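Local coordinates for protein suppressor of RNA silencing p3 (Rice hoja blanca virus, PDB 3AJF) that suppresses RNA-mediated gene silencing in the host, presumably by binding double-stranded RNA, the present chain being its helical domain, at residues Trp61-Lys66 with Pro76-Val81; Ser21-Ile26 with Lys57-Met62. All coordinates share one frame; numbering follows the deposited sequence.

Interaction 1. Residues Trp61-Lys66 with Pro76-Val81; sequences WMLSHK and PLTCLV
Leu63 and Leu77 interleave where the C-terminal end of helix 49-64 packs on helix 74-85, an apolar helix-helix contact in the core of this mainly helical domain. The two leucines slide past each other in opposite directions, so that Leu63 CG lies 3.9 Å from Leu77 CD2. In Leu77, chi1 of -178° sets CG anti to the backbone N, on the side of helix 49-64; from there CD2 reaches between Leu63 and Met62, a selenomethionine. There the same methyl meets Met62 CE at 3.8 Å, the two side chains crossing at about a right angle, and it also touches Met62 CB. This is the dense part of the contact. Toward Val81 the packing thins: Val81 CG2 stands 4.2 Å from Leu63 CD1, and Val81 packs in addition on Ala59 and Ile60, about one turn back along helix 49-64. No side of the contact is open to solvent to any extent, since all five touching residues are buried. Phe88 of the second subunit also packs on Leu63, so the contact borders the dimer interface. Thr78 OG1 hydrogen-bonds Arg74 O, one turn earlier in its own helix, and at the same time touches both methyls of Leu63, lying 3.7 Å from CD1 and 3.7 Å from CD2.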
# COMPACT_ATOMS: atom_id res chain seq x y z
N TRP A 61 6.47 5.55 -0.85
CA TRP A 61 7.56 6.47 -1.22
C TRP A 61 8.96 5.87 -0.98
O TRP A 61 9.83 5.94 -1.85
CB TRP A 61 7.41 7.86 -0.56
CG TRP A 61 8.61 8.70 -0.88
CD1 TRP A 61 8.77 9.54 -1.96
CD2 TRP A 61 9.81 8.74 -0.14
NE1 TRP A 61 10.03 10.13 -1.91
CE2 TRP A 61 10.69 9.64 -0.81
CE3 TRP A 61 10.25 8.13 1.04
CZ2 TRP A 61 11.98 9.92 -0.35
CZ3 TRP A 61 11.54 8.42 1.52
CH2 TRP A 61 12.40 9.30 0.81
N MSE A 62 9.17 5.28 0.20
CA MSE A 62 10.45 4.65 0.55
C MSE A 62 10.83 3.53 -0.44
O MSE A 62 12.03 3.31 -0.69
CB MSE A 62 10.40 4.07 1.96
CG MSE A 62 10.29 5.08 3.09
SE MSE A 62 9.78 4.31 4.84
CE MSE A 62 11.35 3.19 5.35
N LEU A 63 9.83 2.80 -0.94
CA LEU A 63 10.09 1.70 -1.88
C LEU A 63 10.28 2.20 -3.32
O LEU A 63 10.99 1.57 -4.12
CB LEU A 63 8.95 0.68 -1.85
CG LEU A 63 8.85 -0.13 -0.56
CD1 LEU A 63 7.45 -0.79 -0.37
CD2 LEU A 63 9.98 -1.17 -0.57
N SER A 64 9.60 3.28 -3.67
CA SER A 64 9.55 3.71 -5.06
C SER A 64 10.59 4.79 -5.37
O SER A 64 10.97 4.95 -6.53
CB SER A 64 8.14 4.20 -5.41
OG SER A 64 7.78 5.36 -4.66
N HIS A 65 11.01 5.54 -4.34
CA HIS A 65 11.86 6.73 -4.59
C HIS A 65 13.18 6.71 -3.85
O HIS A 65 14.17 7.26 -4.34
CB HIS A 65 11.12 8.03 -4.25
CG HIS A 65 10.01 8.35 -5.19
ND1 HIS A 65 10.15 9.23 -6.25
CD2 HIS A 65 8.73 7.92 -5.23
CE1 HIS A 65 9.01 9.30 -6.91
NE2 HIS A 65 8.13 8.53 -6.31
N LYS A 66 13.21 6.12 -2.66
CA LYS A 66 14.38 6.21 -1.77
C LYS A 66 15.48 5.30 -2.27
O LYS A 66 15.42 4.08 -2.13
CB LYS A 66 14.02 5.87 -0.31
CG LYS A 66 15.12 6.16 0.69
CD LYS A 66 14.68 5.87 2.14
CE LYS A 66 15.89 5.69 3.07
NZ LYS A 66 16.63 6.97 3.20
N PRO A 76 10.45 -7.00 3.95
CA PRO A 76 9.59 -6.65 5.09
C PRO A 76 8.76 -5.38 4.91
O PRO A 76 7.61 -5.34 5.37
CB PRO A 76 10.57 -6.50 6.26
CG PRO A 76 11.97 -6.59 5.68
CD PRO A 76 11.88 -7.11 4.29
N LEU A 77 9.30 -4.36 4.24
CA LEU A 77 8.56 -3.13 4.09
C LEU A 77 7.40 -3.33 3.12
O LEU A 77 6.30 -2.82 3.34
CB LEU A 77 9.49 -2.00 3.63
CG LEU A 77 8.89 -0.60 3.47
CD1 LEU A 77 8.15 -0.17 4.74
CD2 LEU A 77 10.00 0.39 3.10
N THR A 78 7.63 -4.12 2.07
CA THR A 78 6.58 -4.44 1.15
C THR A 78 5.51 -5.27 1.85
O THR A 78 4.31 -5.08 1.59
CB THR A 78 7.15 -5.23 -0.06
OG1 THR A 78 8.05 -4.37 -0.78
CG2 THR A 78 6.06 -5.69 -0.98
N CYS A 79 5.94 -6.17 2.72
CA CYS A 79 5.00 -6.95 3.54
C CYS A 79 4.08 -6.01 4.33
O CYS A 79 2.85 -6.21 4.34
CB CYS A 79 5.72 -7.90 4.54
SG CYS A 79 4.59 -9.07 5.37
N LEU A 80 4.67 -5.02 4.99
CA LEU A 80 3.90 -4.04 5.77
C LEU A 80 2.87 -3.30 4.89
O LEU A 80 1.68 -3.16 5.26
CB LEU A 80 4.86 -3.04 6.43
CG LEU A 80 5.82 -3.61 7.49
CD1 LEU A 80 6.76 -2.50 8.04
CD2 LEU A 80 5.01 -4.28 8.61
N VAL A 81 3.31 -2.86 3.71
CA VAL A 81 2.40 -2.19 2.80
C VAL A 81 1.23 -3.12 2.45
O VAL A 81 0.05 -2.73 2.52
CB VAL A 81 3.10 -1.67 1.50
CG1 VAL A 81 2.04 -1.23 0.48
CG2 VAL A 81 3.92 -0.51 1.82

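Interaction 2. Residues Ser21-Ile26 with Lys57-Met62; sequences SLFFDI and KSAIWM. With SO4 (sulfate ion), chain E.
Helices 21-26 and 57-62 cross with their axes 9.9 Å apart and their N-to-C directions at 110°, the CA atoms of Phe23 and Ala59 coming within 6.7 Å. Such a steep crossing keeps the contact to little more than a turn of each helix, and the Phe23 ring packs against the small side chains of Ala59 and Ser58. With CG anti to the backbone N (chi1 -179°), that ring reaches across to helix 57-62: CZ of Phe23 packs 3.6 Å from Ala59 CB, while Ser58 CB meets the ring at its edge, near its plane. The selenium of Met62 makes a Met-aromatic contact with the same ring, lying obliquely 4.8 Å from the centroid. CE of Met62 lies 3.9 Å from Leu22 CD2. Ile26 straddles the next part of the interface with its two branches: CD1 touches Met62 CG at 3.9 Å, and CG2 approaches Trp61 CZ3 at 4.0 Å, where the Trp61 indole is exposed. Pointing away from helix 21-26, Lys57 donates a hydrogen bond from NZ to O1 of a sulfate, probably from the crystallisation liquor. Phe39 of helix 36-44 meets Phe23 edge-to-face and Phe55 adds a further ring, while Leu77 and Val81 of helix 74-85 pack on Ala59.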
# COMPACT_ATOMS: atom_id res chain seq x y z
N SER A 21 11.65 1.89 12.97
CA SER A 21 12.15 3.19 13.40
C SER A 21 12.37 4.13 12.23
O SER A 21 12.05 5.33 12.32
CB SER A 21 13.49 3.05 14.13
OG SER A 21 13.29 2.30 15.30
N LEU A 22 12.99 3.60 11.17
CA LEU A 22 13.27 4.41 9.98
C LEU A 22 11.95 4.90 9.33
O LEU A 22 11.86 6.07 8.94
CB LEU A 22 14.10 3.61 8.98
CG LEU A 22 14.40 4.30 7.64
CD1 LEU A 22 15.29 5.57 7.85
CD2 LEU A 22 15.00 3.31 6.66
N PHE A 23 10.97 3.99 9.24
CA PHE A 23 9.63 4.25 8.67
C PHE A 23 9.02 5.39 9.50
O PHE A 23 8.62 6.42 8.94
CB PHE A 23 8.80 2.95 8.73
CG PHE A 23 7.39 3.02 8.16
CD1 PHE A 23 6.92 4.11 7.41
CD2 PHE A 23 6.55 1.92 8.33
CE1 PHE A 23 5.62 4.12 6.91
CE2 PHE A 23 5.24 1.91 7.80
CZ PHE A 23 4.78 3.02 7.09
N PHE A 24 9.00 5.23 10.82
CA PHE A 24 8.41 6.26 11.67
C PHE A 24 9.11 7.63 11.47
O PHE A 24 8.45 8.68 11.37
CB PHE A 24 8.46 5.88 13.16
CG PHE A 24 8.00 7.00 14.04
CD1 PHE A 24 6.66 7.39 14.02
CD2 PHE A 24 8.91 7.75 14.80
CE1 PHE A 24 6.21 8.49 14.79
CE2 PHE A 24 8.48 8.85 15.58
CZ PHE A 24 7.11 9.21 15.57
N ASP A 25 10.44 7.63 11.41
CA ASP A 25 11.21 8.87 11.27
C ASP A 25 10.85 9.61 9.98
O ASP A 25 10.70 10.85 9.98
CB ASP A 25 12.70 8.56 11.27
CG ASP A 25 13.24 8.30 12.65
OD1 ASP A 25 12.49 8.51 13.63
OD2 ASP A 25 14.42 7.89 12.76
N ILE A 26 10.72 8.85 8.90
CA ILE A 26 10.42 9.40 7.58
C ILE A 26 8.99 9.91 7.57
O ILE A 26 8.74 11.03 7.13
CB ILE A 26 10.70 8.33 6.48
CG1 ILE A 26 12.23 8.19 6.32
CG2 ILE A 26 10.03 8.69 5.17
CD1 ILE A 26 12.71 7.05 5.41
N LYS A 57 1.40 5.73 2.18
CA LYS A 57 2.07 6.55 1.18
C LYS A 57 3.54 6.82 1.52
O LYS A 57 4.38 6.89 0.61
CB LYS A 57 1.33 7.86 0.97
CG LYS A 57 0.12 7.71 0.11
CD LYS A 57 -0.92 8.76 0.46
CE LYS A 57 -0.84 10.00 -0.36
NZ LYS A 57 -1.68 11.04 0.38
N SER A 58 3.86 6.96 2.80
CA SER A 58 5.28 7.09 3.22
C SER A 58 6.07 5.80 2.93
O SER A 58 7.22 5.87 2.44
CB SER A 58 5.43 7.48 4.69
OG SER A 58 5.42 8.88 4.88
N ALA A 59 5.48 4.65 3.25
CA ALA A 59 6.13 3.36 2.97
C ALA A 59 6.31 3.12 1.46
O ALA A 59 7.34 2.64 1.04
CB ALA A 59 5.34 2.22 3.64
N ILE A 60 5.30 3.47 0.66
CA ILE A 60 5.36 3.36 -0.81
C ILE A 60 6.42 4.33 -1.38
O ILE A 60 7.19 3.96 -2.27
CB ILE A 60 3.98 3.59 -1.46
CG1 ILE A 60 3.04 2.40 -1.07
CG2 ILE A 60 4.11 3.72 -3.02
CD1 ILE A 60 1.52 2.60 -1.43
N TRP A 61 6.47 5.55 -0.85
CA TRP A 61 7.56 6.47 -1.22
C TRP A 61 8.96 5.87 -0.98
O TRP A 61 9.83 5.94 -1.85
CB TRP A 61 7.41 7.86 -0.56
CG TRP A 61 8.61 8.70 -0.88
CD1 TRP A 61 8.77 9.54 -1.96
CD2 TRP A 61 9.81 8.74 -0.14
NE1 TRP A 61 10.03 10.13 -1.91
CE2 TRP A 61 10.69 9.64 -0.81
CE3 TRP A 61 10.25 8.13 1.04
CZ2 TRP A 61 11.98 9.92 -0.35
CZ3 TRP A 61 11.54 8.42 1.52
CH2 TRP A 61 12.40 9.30 0.81
N MSE A 62 9.17 5.28 0.20
CA MSE A 62 10.45 4.65 0.55
C MSE A 62 10.83 3.53 -0.44
O MSE A 62 12.03 3.31 -0.69
CB MSE A 62 10.40 4.07 1.96
CG MSE A 62 10.29 5.08 3.09
SE MSE A 62 9.78 4.31 4.84
CE MSE A 62 11.35 3.19 5.35
S SO4 E . 1.68 12.55 1.50
O1 SO4 E . 0.41 12.23 2.14
O2 SO4 E . 2.80 11.85 2.13
O3 SO4 E . 1.84 13.99 1.57
O4 SO4 E . 1.66 12.16 0.10

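Interactions 1 and 2 share helix 49-64, which is packed against helix 74-85 in the first and against helix 17-30 in the second; their centres lie about 7 Å apart. Met62 belongs to both, and Ala59 joins them directly, its CB standing 3.6 Å from Val81 CG2 and 3.8 Å from Leu77 CD1. Farther out, Lys66 CD rests 4.0 Å from Ile26 CD1. Through these contacts the three helices share an apolar packing region, which reaches the dimer interface where Ile60 packs on Ile60 of the second subunit. The disulfide from Cys79 to Cys10 ties helix 74-85 to the N-terminal hairpin.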